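Local coordinates for 457aa long hypothetical protein (Pyrococcus horikoshii, PDB 2CSU) that is of unknown function but combines a Rossmann-type CoA-binding domain with a flavodoxin-like domain and a ligase-CoA domain, at residues Thr227-Pro231 with Gln447-Val451; Asn294-Ile298 with Gly317-Ala321; Lys361-Asp366 with Glu399-Lys404. All blocks are in the same frame, centred on the assembly; numbering follows the deposited sequence.

How the interactions relate
Interactions 2 and 3 both belong to the alpha/beta domain of the ligase-CoA family, while interaction 1 joins the C-terminal helix of that domain to the succinyl-CoA ligase-like flavodoxin domain. Interaction 2 pairs two strands of the sheet; interaction 3 ties together two helix ends beside it. Their centres are 15 Å apart and they touch where A297 CB meets L363 CD2 at 4.0 Å, strand against helix. Interaction 1 stands apart, its centre 19 Å from that of interaction 2 and 23 Å from that of interaction 3. Helix 434-450 bridges the gap: V445 packs on N294 and L318, and the helix's last turn reaches the neighbouring domain.

Interaction 1 (Thr227-Pro231 with Gln447-Val451); sequences TKKKP and QAKNV
The end of helix 216-229, running out through K230 into extended P231, meets the last turn of helix 434-450, where V451 N bonds back to Q447 O (3.0 Å). Two CA pairs set the register: K228 with V451 at 5.2 Å and P231 with Q447 at 6.4 Å. Polar contacts centre on Q447, whose CA-to-CB bond points toward the other segment and whose side chain is chi1 t, chi2 p; its NE2 donates to T227 O (3.3 Å). A water accepts from Q447 NE2 (2.6 Å) and donates to K229 O (2.8 Å), so one amide serves two carbonyls at the end of a helix. T227 OG1 lies 3.2 Å from N450 ND2, and G269 O is hydrogen-bonded to that hydroxyl. This is a domain interface, joining the succinyl-CoA ligase-like flavodoxin domain to the ligase-CoA domain. The two segments bury 275 Å² between them, both sides summed: P231 CD sits 3.5 Å from Q447 NE2, F286 touches both residues, and V451 CG2 comes within 3.1 Å of K228 O.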
ATOM      1  N   THR A 227     -14.235   9.577 -23.169  1.00 38.58           N
ATOM      2  CA  THR A 227     -13.632  10.383 -22.112  1.00 39.55           C
ATOM      3  C   THR A 227     -14.382  11.689 -21.887  1.00 39.65           C
ATOM      4  O   THR A 227     -14.057  12.487 -21.018  1.00 39.32           O
ATOM      5  CB  THR A 227     -12.186  10.681 -22.504  1.00 39.67           C
ATOM      6  OG1 THR A 227     -11.500  11.214 -21.372  1.00 42.29           O
ATOM      7  CG2 THR A 227     -12.170  11.722 -23.621  1.00 40.49           C
ATOM      8  N   LYS A 228     -15.394  11.923 -22.735  1.00 40.56           N
ATOM      9  CA  LYS A 228     -16.218  13.081 -22.504  1.00 41.31           C
ATOM     10  C   LYS A 228     -17.353  12.774 -21.512  1.00 40.93           C
ATOM     11  O   LYS A 228     -17.746  13.614 -20.709  1.00 41.60           O
ATOM     12  CB  LYS A 228     -16.692  13.591 -23.867  1.00 42.37           C
ATOM     13  CG  LYS A 228     -15.518  14.261 -24.605  1.00 44.24           C
ATOM     14  CD  LYS A 228     -15.929  14.993 -25.885  1.00 46.61           C
ATOM     15  CE  LYS A 228     -14.771  15.783 -26.510  1.00 47.86           C
ATOM     16  NZ  LYS A 228     -14.969  15.899 -27.954  1.00 49.07           N
ATOM     17  N   LYS A 229     -17.856  11.518 -21.560  1.00 40.18           N
ATOM     18  CA  LYS A 229     -18.877  11.076 -20.602  1.00 38.94           C
ATOM     19  C   LYS A 229     -18.277  10.669 -19.241  1.00 37.49           C
ATOM     20  O   LYS A 229     -18.634  11.189 -18.189  1.00 37.51           O
ATOM     21  CB  LYS A 229     -19.612   9.887 -21.215  1.00 38.79           C
ATOM     22  CG  LYS A 229     -20.302  10.257 -22.526  1.00 39.68           C
ATOM     23  CD  LYS A 229     -21.008   9.058 -23.152  1.00 40.27           C
ATOM     24  CE  LYS A 229     -21.931   9.458 -24.310  1.00 39.82           C
ATOM     25  NZ  LYS A 229     -22.548   8.266 -24.896  1.00 38.01           N
ATOM     26  N   LYS A 230     -17.378   9.668 -19.281  1.00 34.64           N
ATOM     27  CA  LYS A 230     -16.697   9.261 -18.055  1.00 32.79           C
ATOM     28  C   LYS A 230     -15.230   8.928 -18.307  1.00 30.51           C
ATOM     29  O   LYS A 230     -14.807   8.672 -19.426  1.00 29.79           O
ATOM     30  CB  LYS A 230     -17.418   8.047 -17.468  1.00 33.41           C
ATOM     31  CG  LYS A 230     -18.489   7.482 -18.404  1.00 35.62           C
ATOM     32  CD  LYS A 230     -18.866   6.042 -18.048  1.00 34.91           C
ATOM     33  CE  LYS A 230     -20.383   5.835 -17.974  1.00 35.05           C
ATOM     34  NZ  LYS A 230     -20.674   4.462 -17.565  1.00 34.63           N
ATOM     35  N   PRO A 231     -14.426   9.074 -17.241  1.00 28.39           N
ATOM     36  CA  PRO A 231     -12.977   8.915 -17.313  1.00 26.80           C
ATOM     37  C   PRO A 231     -12.421   7.512 -17.540  1.00 26.76           C
ATOM     38  O   PRO A 231     -13.023   6.491 -17.176  1.00 25.86           O
ATOM     39  CB  PRO A 231     -12.494   9.542 -15.999  1.00 25.75           C
ATOM     40  CG  PRO A 231     -13.597   9.285 -15.078  1.00 26.55           C
ATOM     41  CD  PRO A 231     -14.826   9.574 -15.915  1.00 28.01           C
ATOM     42  N   GLN A 447     -10.166  15.351 -15.339  1.00 40.85           N
ATOM     43  CA  GLN A 447     -11.389  14.963 -16.036  1.00 40.90           C
ATOM     44  C   GLN A 447     -12.359  16.140 -16.179  1.00 42.30           C
ATOM     45  O   GLN A 447     -13.157  16.228 -17.110  1.00 43.26           O
ATOM     46  CB  GLN A 447     -12.039  13.826 -15.246  1.00 39.55           C
ATOM     47  CG  GLN A 447     -13.406  13.422 -15.802  1.00 37.94           C
ATOM     48  CD  GLN A 447     -13.235  12.818 -17.178  1.00 37.33           C
ATOM     49  OE1 GLN A 447     -12.147  12.688 -17.712  1.00 35.55           O
ATOM     50  NE2 GLN A 447     -14.393  12.460 -17.770  1.00 35.42           N
ATOM     51  N   ALA A 448     -12.309  17.047 -15.187  1.00 43.56           N
ATOM     52  CA  ALA A 448     -13.085  18.274 -15.304  1.00 45.53           C
ATOM     53  C   ALA A 448     -12.650  19.061 -16.542  1.00 47.05           C
ATOM     54  O   ALA A 448     -13.449  19.645 -17.258  1.00 46.74           O
ATOM     55  CB  ALA A 448     -12.856  19.109 -14.045  1.00 45.16           C
ATOM     56  N   LYS A 449     -11.317  19.088 -16.752  1.00 48.96           N
ATOM     57  CA  LYS A 449     -10.795  19.705 -17.967  1.00 51.16           C
ATOM     58  C   LYS A 449     -11.433  19.080 -19.207  1.00 52.40           C
ATOM     59  O   LYS A 449     -11.986  19.747 -20.069  1.00 52.31           O
ATOM     60  CB  LYS A 449      -9.284  19.471 -18.013  1.00 51.61           C
ATOM     61  CG  LYS A 449      -8.482  20.582 -17.334  1.00 52.00           C
ATOM     62  CD  LYS A 449      -7.104  20.092 -16.889  1.00 53.57           C
ATOM     63  CE  LYS A 449      -5.977  21.045 -17.297  1.00 53.81           C
ATOM     64  NZ  LYS A 449      -5.026  21.178 -16.195  1.00 54.18           N
ATOM     65  N   ASN A 450     -11.300  17.745 -19.282  1.00 54.08           N
ATOM     66  CA  ASN A 450     -11.814  17.018 -20.437  1.00 55.76           C
ATOM     67  C   ASN A 450     -13.269  17.382 -20.757  1.00 56.83           C
ATOM     68  O   ASN A 450     -13.611  17.781 -21.861  1.00 56.88           O
ATOM     69  CB  ASN A 450     -11.680  15.523 -20.150  1.00 56.36           C
ATOM     70  CG  ASN A 450     -10.235  15.121 -20.306  1.00 56.86           C
ATOM     71  OD1 ASN A 450      -9.356  15.946 -20.540  1.00 56.55           O
ATOM     72  ND2 ASN A 450      -9.993  13.804 -20.184  1.00 57.36           N
ATOM     73  N   VAL A 451     -14.157  17.204 -19.758  1.00 57.88           N
ATOM     74  CA  VAL A 451     -15.549  17.577 -20.010  1.00 58.91           C
ATOM     75  C   VAL A 451     -15.704  19.092 -20.180  1.00 59.93           C
ATOM     76  O   VAL A 451     -16.778  19.603 -20.466  1.00 59.97           O
ATOM     77  CB  VAL A 451     -16.425  17.094 -18.855  1.00 58.75           C
ATOM     78  CG1 VAL A 451     -17.870  17.511 -19.105  1.00 58.60           C
ATOM     79  CG2 VAL A 451     -16.367  15.584 -18.749  1.00 58.91           C
TER
HETATM   80  O   HOH W   1     -16.752  12.548 -16.598  1.00 27.14           O

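Interaction 2 (Asn294-Ile298 with Gly317-Ala321)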
ATOM      1  N   ASN A 294      -9.216  24.096  -9.546  1.00 38.90           N
ATOM      2  CA  ASN A 294      -8.135  23.274  -9.027  1.00 38.23           C
ATOM      3  C   ASN A 294      -7.607  23.768  -7.680  1.00 37.32           C
ATOM      4  O   ASN A 294      -6.481  23.448  -7.300  1.00 37.09           O
ATOM      5  CB  ASN A 294      -6.974  23.245 -10.021  1.00 38.60           C
ATOM      6  CG  ASN A 294      -6.218  24.565 -10.063  1.00 38.58           C
ATOM      7  OD1 ASN A 294      -6.815  25.636  -9.979  1.00 37.79           O
ATOM      8  ND2 ASN A 294      -4.899  24.489 -10.195  1.00 38.60           N
ATOM      9  N   LYS A 295      -8.405  24.553  -6.967  1.00 36.57           N
ATOM     10  CA  LYS A 295      -7.985  25.079  -5.672  1.00 36.07           C
ATOM     11  C   LYS A 295      -8.510  24.154  -4.573  1.00 34.56           C
ATOM     12  O   LYS A 295      -9.715  24.044  -4.343  1.00 33.85           O
ATOM     13  CB  LYS A 295      -8.517  26.503  -5.485  1.00 37.70           C
ATOM     14  CG  LYS A 295      -7.966  27.504  -6.503  1.00 39.43           C
ATOM     15  CD  LYS A 295      -6.446  27.610  -6.423  1.00 41.12           C
ATOM     16  CE  LYS A 295      -5.882  28.590  -7.451  1.00 42.30           C
ATOM     17  NZ  LYS A 295      -6.158  28.176  -8.860  1.00 42.50           N
ATOM     18  N   VAL A 296      -7.587  23.496  -3.888  1.00 32.20           N
ATOM     19  CA  VAL A 296      -7.965  22.543  -2.868  1.00 30.14           C
ATOM     20  C   VAL A 296      -7.775  23.047  -1.453  1.00 29.71           C
ATOM     21  O   VAL A 296      -6.890  23.859  -1.179  1.00 29.13           O
ATOM     22  CB  VAL A 296      -7.152  21.238  -3.047  1.00 30.12           C
ATOM     23  CG1 VAL A 296      -7.671  20.147  -2.128  1.00 30.75           C
ATOM     24  CG2 VAL A 296      -7.210  20.802  -4.492  1.00 30.58           C
ATOM     25  N   ALA A 297      -8.626  22.561  -0.559  1.00 28.36           N
ATOM     26  CA  ALA A 297      -8.526  22.906   0.849  1.00 27.74           C
ATOM     27  C   ALA A 297      -8.116  21.637   1.579  1.00 26.98           C
ATOM     28  O   ALA A 297      -8.729  20.574   1.405  1.00 26.45           O
ATOM     29  CB  ALA A 297      -9.858  23.397   1.381  1.00 27.30           C
ATOM     30  N   ILE A 298      -7.074  21.747   2.391  1.00 26.60           N
ATOM     31  CA  ILE A 298      -6.601  20.617   3.171  1.00 26.15           C
ATOM     32  C   ILE A 298      -6.919  20.814   4.651  1.00 26.96           C
ATOM     33  O   ILE A 298      -6.534  21.827   5.238  1.00 26.90           O
ATOM     34  CB  ILE A 298      -5.072  20.441   3.075  1.00 26.14           C
ATOM     35  CG1 ILE A 298      -4.641  20.185   1.624  1.00 27.78           C
ATOM     36  CG2 ILE A 298      -4.638  19.289   3.972  1.00 25.20           C
ATOM     37  CD1 ILE A 298      -3.137  20.276   1.430  1.00 28.39           C
ATOM     38  N   GLY A 317       0.422  19.412  -9.808  1.00 44.49           N
ATOM     39  CA  GLY A 317      -0.111  20.602 -10.439  1.00 44.30           C
ATOM     40  C   GLY A 317      -1.304  21.220  -9.739  1.00 44.08           C
ATOM     41  O   GLY A 317      -1.823  22.237 -10.184  1.00 43.98           O
ATOM     42  N   LEU A 318      -1.770  20.610  -8.658  1.00 43.86           N
ATOM     43  CA  LEU A 318      -2.894  21.180  -7.941  1.00 44.23           C
ATOM     44  C   LEU A 318      -2.392  22.328  -7.078  1.00 43.72           C
ATOM     45  O   LEU A 318      -1.236  22.343  -6.667  1.00 43.96           O
ATOM     46  CB  LEU A 318      -3.576  20.117  -7.076  1.00 45.14           C
ATOM     47  CG  LEU A 318      -4.522  19.207  -7.865  1.00 45.41           C
ATOM     48  CD1 LEU A 318      -5.096  18.141  -6.967  1.00 45.46           C
ATOM     49  CD2 LEU A 318      -5.636  20.047  -8.464  1.00 45.48           C
ATOM     50  N   LYS A 319      -3.262  23.290  -6.803  1.00 43.30           N
ATOM     51  CA  LYS A 319      -2.878  24.436  -5.994  1.00 43.25           C
ATOM     52  C   LYS A 319      -3.769  24.605  -4.761  1.00 42.70           C
ATOM     53  O   LYS A 319      -4.941  24.235  -4.778  1.00 41.43           O
ATOM     54  CB  LYS A 319      -2.930  25.704  -6.852  1.00 43.93           C
ATOM     55  CG  LYS A 319      -2.009  25.679  -8.064  1.00 44.78           C
ATOM     56  CD  LYS A 319      -0.546  25.601  -7.660  1.00 46.01           C
ATOM     57  CE  LYS A 319       0.368  25.770  -8.881  1.00 47.15           C
ATOM     58  NZ  LYS A 319       1.825  25.666  -8.544  1.00 46.68           N
ATOM     59  N   LEU A 320      -3.198  25.161  -3.697  1.00 42.37           N
ATOM     60  CA  LEU A 320      -3.930  25.397  -2.450  1.00 42.08           C
ATOM     61  C   LEU A 320      -4.768  26.664  -2.548  1.00 41.69           C
ATOM     62  O   LEU A 320      -4.284  27.704  -2.986  1.00 41.70           O
ATOM     63  CB  LEU A 320      -2.960  25.526  -1.277  1.00 41.94           C
ATOM     64  CG  LEU A 320      -2.264  24.245  -0.814  1.00 41.98           C
ATOM     65  CD1 LEU A 320      -1.179  24.583   0.201  1.00 42.71           C
ATOM     66  CD2 LEU A 320      -3.293  23.301  -0.199  1.00 41.89           C
ATOM     67  N   ALA A 321      -6.027  26.570  -2.138  1.00 41.88           N
ATOM     68  CA  ALA A 321      -6.927  27.714  -2.185  1.00 42.07           C
ATOM     69  C   ALA A 321      -6.589  28.758  -1.121  1.00 42.01           C
ATOM     70  O   ALA A 321      -5.877  28.474  -0.155  1.00 41.24           O
ATOM     71  CB  ALA A 321      -8.368  27.244  -2.013  1.00 41.52           C
TER
HETATM   72  O   HOH W   2      -4.443  21.867 -12.098  1.00 40.96           O
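Three backbone hydrogen bonds hold these strands side by side. K319 N donates to N294 O at 3.3 Å, V296 N to K319 O at 2.9 Å, and A321 N to V296 O at 3.0 Å. The alternation is that of a parallel pair, with bridges K295-K319 and V296-L320. Between the bonds, the CA-H groups of K295 and L320 point at carbonyls too: K295 CA is 3.3 Å from K319 O, and L320 CA is 3.6 Å from V296 O. At the open end, K295 NZ donates to N294 OD1 (2.9 Å), and a water donates to G317 O (3.3 Å) while accepting a weak bond from N294 ND2 (3.3 Å). G317 itself, with phi of 93°, ends helix 303-314 in a Schellman motif.

Side chains close the seam. I298 CD1 reaches L320 CD2 at 3.4 Å, V296 CG2 lies 4.2 Å from L318 CD1, and K295 CB meets A321 CB at 3.6 Å. L313 of helix 303-314 packs on both I298 and L318, while A441 and V445 of helix 434-450 also touch L318. Strand 371-377 flanks 295-300, with M371 and I373 against V296. Strand, helix and neighbouring parallel strand make a beta-alpha-beta unit, the repeating element of the flavodoxin-like alpha/beta fold.

Interaction 3 (Lys361-Asp366 with Glu399-Lys404)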
ATOM      1  N   LYS A 361     -17.402  21.835   6.997  1.00 35.55           N
ATOM      2  CA  LYS A 361     -18.539  22.661   6.600  1.00 37.17           C
ATOM      3  C   LYS A 361     -18.020  24.032   6.175  1.00 36.90           C
ATOM      4  O   LYS A 361     -18.326  24.523   5.082  1.00 36.96           O
ATOM      5  CB  LYS A 361     -19.508  22.799   7.786  1.00 38.71           C
ATOM      6  CG  LYS A 361     -20.747  23.654   7.526  1.00 41.86           C
ATOM      7  CD  LYS A 361     -21.805  23.448   8.628  1.00 42.94           C
ATOM      8  CE  LYS A 361     -22.645  24.705   8.855  1.00 45.07           C
ATOM      9  NZ  LYS A 361     -23.669  24.537   9.936  1.00 46.19           N
ATOM     10  N   LEU A 362     -17.218  24.635   7.043  1.00 37.43           N
ATOM     11  CA  LEU A 362     -16.633  25.938   6.779  1.00 37.97           C
ATOM     12  C   LEU A 362     -15.788  25.956   5.512  1.00 38.50           C
ATOM     13  O   LEU A 362     -15.871  26.900   4.725  1.00 38.86           O
ATOM     14  CB  LEU A 362     -15.771  26.380   7.968  1.00 38.16           C
ATOM     15  CG  LEU A 362     -16.495  26.993   9.166  1.00 38.17           C
ATOM     16  CD1 LEU A 362     -15.592  27.003  10.388  1.00 36.66           C
ATOM     17  CD2 LEU A 362     -16.933  28.404   8.793  1.00 37.22           C
ATOM     18  N   LEU A 363     -14.956  24.931   5.320  1.00 38.60           N
ATOM     19  CA  LEU A 363     -14.116  24.876   4.125  1.00 39.33           C
ATOM     20  C   LEU A 363     -14.947  24.656   2.862  1.00 39.24           C
ATOM     21  O   LEU A 363     -14.691  25.286   1.836  1.00 38.63           O
ATOM     22  CB  LEU A 363     -13.057  23.776   4.251  1.00 38.03           C
ATOM     23  CG  LEU A 363     -11.915  24.056   5.223  1.00 38.37           C
ATOM     24  CD1 LEU A 363     -11.055  22.808   5.386  1.00 38.49           C
ATOM     25  CD2 LEU A 363     -11.096  25.225   4.708  1.00 38.65           C
ATOM     26  N   LEU A 364     -15.936  23.770   2.938  1.00 40.19           N
ATOM     27  CA  LEU A 364     -16.798  23.495   1.788  1.00 42.03           C
ATOM     28  C   LEU A 364     -17.695  24.688   1.434  1.00 42.84           C
ATOM     29  O   LEU A 364     -18.233  24.763   0.332  1.00 42.29           O
ATOM     30  CB  LEU A 364     -17.676  22.265   2.057  1.00 41.43           C
ATOM     31  CG  LEU A 364     -17.018  20.878   2.087  1.00 41.89           C
ATOM     32  CD1 LEU A 364     -18.007  19.861   2.605  1.00 41.21           C
ATOM     33  CD2 LEU A 364     -16.538  20.485   0.699  1.00 41.00           C
ATOM     34  N   GLN A 365     -17.861  25.616   2.372  1.00 44.69           N
ATOM     35  CA  GLN A 365     -18.700  26.787   2.131  1.00 46.00           C
ATOM     36  C   GLN A 365     -17.892  27.964   1.597  1.00 46.38           C
ATOM     37  O   GLN A 365     -18.445  28.894   0.996  1.00 46.75           O
ATOM     38  CB  GLN A 365     -19.433  27.190   3.416  1.00 46.78           C
ATOM     39  CG  GLN A 365     -20.744  26.449   3.628  1.00 48.28           C
ATOM     40  CD  GLN A 365     -21.353  26.692   5.006  1.00 49.71           C
ATOM     41  OE1 GLN A 365     -22.341  26.056   5.374  1.00 49.82           O
ATOM     42  NE2 GLN A 365     -20.761  27.610   5.774  1.00 49.72           N
ATOM     43  N   ASP A 366     -16.583  27.927   1.817  1.00 46.51           N
ATOM     44  CA  ASP A 366     -15.730  28.999   1.331  1.00 46.84           C
ATOM     45  C   ASP A 366     -15.794  28.962  -0.188  1.00 47.36           C
ATOM     46  O   ASP A 366     -15.559  27.926  -0.810  1.00 47.26           O
ATOM     47  CB  ASP A 366     -14.293  28.810   1.813  1.00 46.75           C
ATOM     48  CG  ASP A 366     -13.455  30.065   1.660  1.00 47.79           C
ATOM     49  OD1 ASP A 366     -13.051  30.380   0.524  1.00 47.96           O
ATOM     50  OD2 ASP A 366     -13.204  30.745   2.680  1.00 48.06           O
ATOM     51  N   GLU A 399     -24.555  18.090   4.764  1.00 48.26           N
ATOM     52  CA  GLU A 399     -25.296  19.282   5.154  1.00 49.12           C
ATOM     53  C   GLU A 399     -25.209  20.377   4.086  1.00 49.27           C
ATOM     54  O   GLU A 399     -26.205  20.802   3.513  1.00 49.39           O
ATOM     55  CB  GLU A 399     -24.727  19.788   6.482  1.00 49.88           C
ATOM     56  CG  GLU A 399     -25.819  20.043   7.522  1.00 51.07           C
ATOM     57  CD  GLU A 399     -25.333  21.063   8.525  1.00 51.76           C
ATOM     58  OE1 GLU A 399     -24.910  22.132   8.113  1.00 51.50           O
ATOM     59  OE2 GLU A 399     -25.389  20.781   9.719  1.00 52.12           O
ATOM     60  N   VAL A 400     -23.971  20.859   3.849  1.00 49.67           N
ATOM     61  CA  VAL A 400     -23.789  21.895   2.835  1.00 50.26           C
ATOM     62  C   VAL A 400     -24.420  21.479   1.509  1.00 50.82           C
ATOM     63  O   VAL A 400     -25.015  22.270   0.787  1.00 50.95           O
ATOM     64  CB  VAL A 400     -22.291  22.130   2.632  1.00 50.26           C
ATOM     65  CG1 VAL A 400     -22.078  23.244   1.609  1.00 50.88           C
ATOM     66  CG2 VAL A 400     -21.665  22.550   3.948  1.00 50.38           C
ATOM     67  N   ASN A 401     -24.218  20.194   1.176  1.00 51.58           N
ATOM     68  CA  ASN A 401     -24.854  19.639  -0.010  1.00 51.82           C
ATOM     69  C   ASN A 401     -24.595  20.455  -1.269  1.00 51.31           C
ATOM     70  O   ASN A 401     -25.480  20.719  -2.076  1.00 51.52           O
ATOM     71  CB  ASN A 401     -26.349  19.527   0.253  1.00 53.37           C
ATOM     72  CG  ASN A 401     -26.699  18.080   0.476  1.00 55.58           C
ATOM     73  OD1 ASN A 401     -26.248  17.189  -0.235  1.00 56.35           O
ATOM     74  ND2 ASN A 401     -27.473  17.845   1.548  1.00 56.24           N
ATOM     75  N   ASN A 402     -23.339  20.905  -1.409  1.00 50.44           N
ATOM     76  CA  ASN A 402     -22.935  21.393  -2.709  1.00 50.16           C
ATOM     77  C   ASN A 402     -22.392  20.238  -3.541  1.00 49.51           C
ATOM     78  O   ASN A 402     -22.596  19.069  -3.240  1.00 49.85           O
ATOM     79  CB  ASN A 402     -21.873  22.481  -2.545  1.00 50.83           C
ATOM     80  CG  ASN A 402     -20.711  21.955  -1.746  1.00 51.52           C
ATOM     81  OD1 ASN A 402     -20.400  20.770  -1.759  1.00 51.68           O
ATOM     82  ND2 ASN A 402     -20.017  22.891  -1.075  1.00 51.54           N
ATOM     83  N   GLU A 403     -21.696  20.489  -4.652  1.00 47.65           N
ATOM     84  CA  GLU A 403     -21.127  19.342  -5.348  1.00 46.20           C
ATOM     85  C   GLU A 403     -19.663  19.560  -5.682  1.00 43.67           C
ATOM     86  O   GLU A 403     -19.200  19.303  -6.786  1.00 44.00           O
ATOM     87  CB  GLU A 403     -21.930  19.114  -6.629  1.00 48.29           C
ATOM     88  CG  GLU A 403     -23.212  18.316  -6.378  1.00 50.55           C
ATOM     89  CD  GLU A 403     -23.023  16.903  -6.887  1.00 52.17           C
ATOM     90  OE1 GLU A 403     -22.667  16.740  -8.053  1.00 53.07           O
ATOM     91  OE2 GLU A 403     -23.252  15.970  -6.112  1.00 52.93           O
ATOM     92  N   LYS A 404     -19.054  19.850  -4.541  1.00 41.32           N
ATOM     93  CA  LYS A 404     -17.604  19.882  -4.472  1.00 39.23           C
ATOM     94  C   LYS A 404     -17.060  18.536  -4.033  1.00 36.59           C
ATOM     95  O   LYS A 404     -17.442  18.004  -2.994  1.00 36.01           O
ATOM     96  CB  LYS A 404     -17.128  20.980  -3.516  1.00 40.21           C
ATOM     97  CG  LYS A 404     -17.490  22.397  -3.967  1.00 42.14           C
ATOM     98  CD  LYS A 404     -17.223  23.394  -2.853  1.00 42.80           C
ATOM     99  CE  LYS A 404     -17.665  24.805  -3.225  1.00 43.42           C
ATOM    100  NZ  LYS A 404     -17.121  25.789  -2.225  1.00 43.14           N
TER
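Two helices of the ligase-CoA domain, 353-365 and 388-400, finish side by side here, and the turn leading from the second toward strand 406-411 folds back over the end of the first. V400 is central to the packing: its CG2 lies 3.9 Å from K361 CG, 4.4 Å from L364 CB and 3.8 Å from Q365 OE1. One turn of helix separates K361 from L364, so V400 rests against the ridge they form. Beyond it, K361 NZ makes a salt bridge with E399 OE1 at 3.3 Å, the hydrogen bond within it weak; Y357 OH bonds both K361 NZ and E399 OE2.

In this alpha/beta fold the helices alternate with parallel strands, and L364 also packs on L372 of strand 371-377. N401, with positive phi, breaks the second helix. N402 then forms an Asx turn, its OD1 accepting from K404 N at 3.2 Å, and its ND2 lies 2.9 Å from L364 O. The extended side chain of K404 runs back to the helix end, where NZ donates to L364 O at 3.0 Å; V369 O is another partner of this ammonium. The K404 side chain also passes L364, with CB 4.3 Å from L364 CD2.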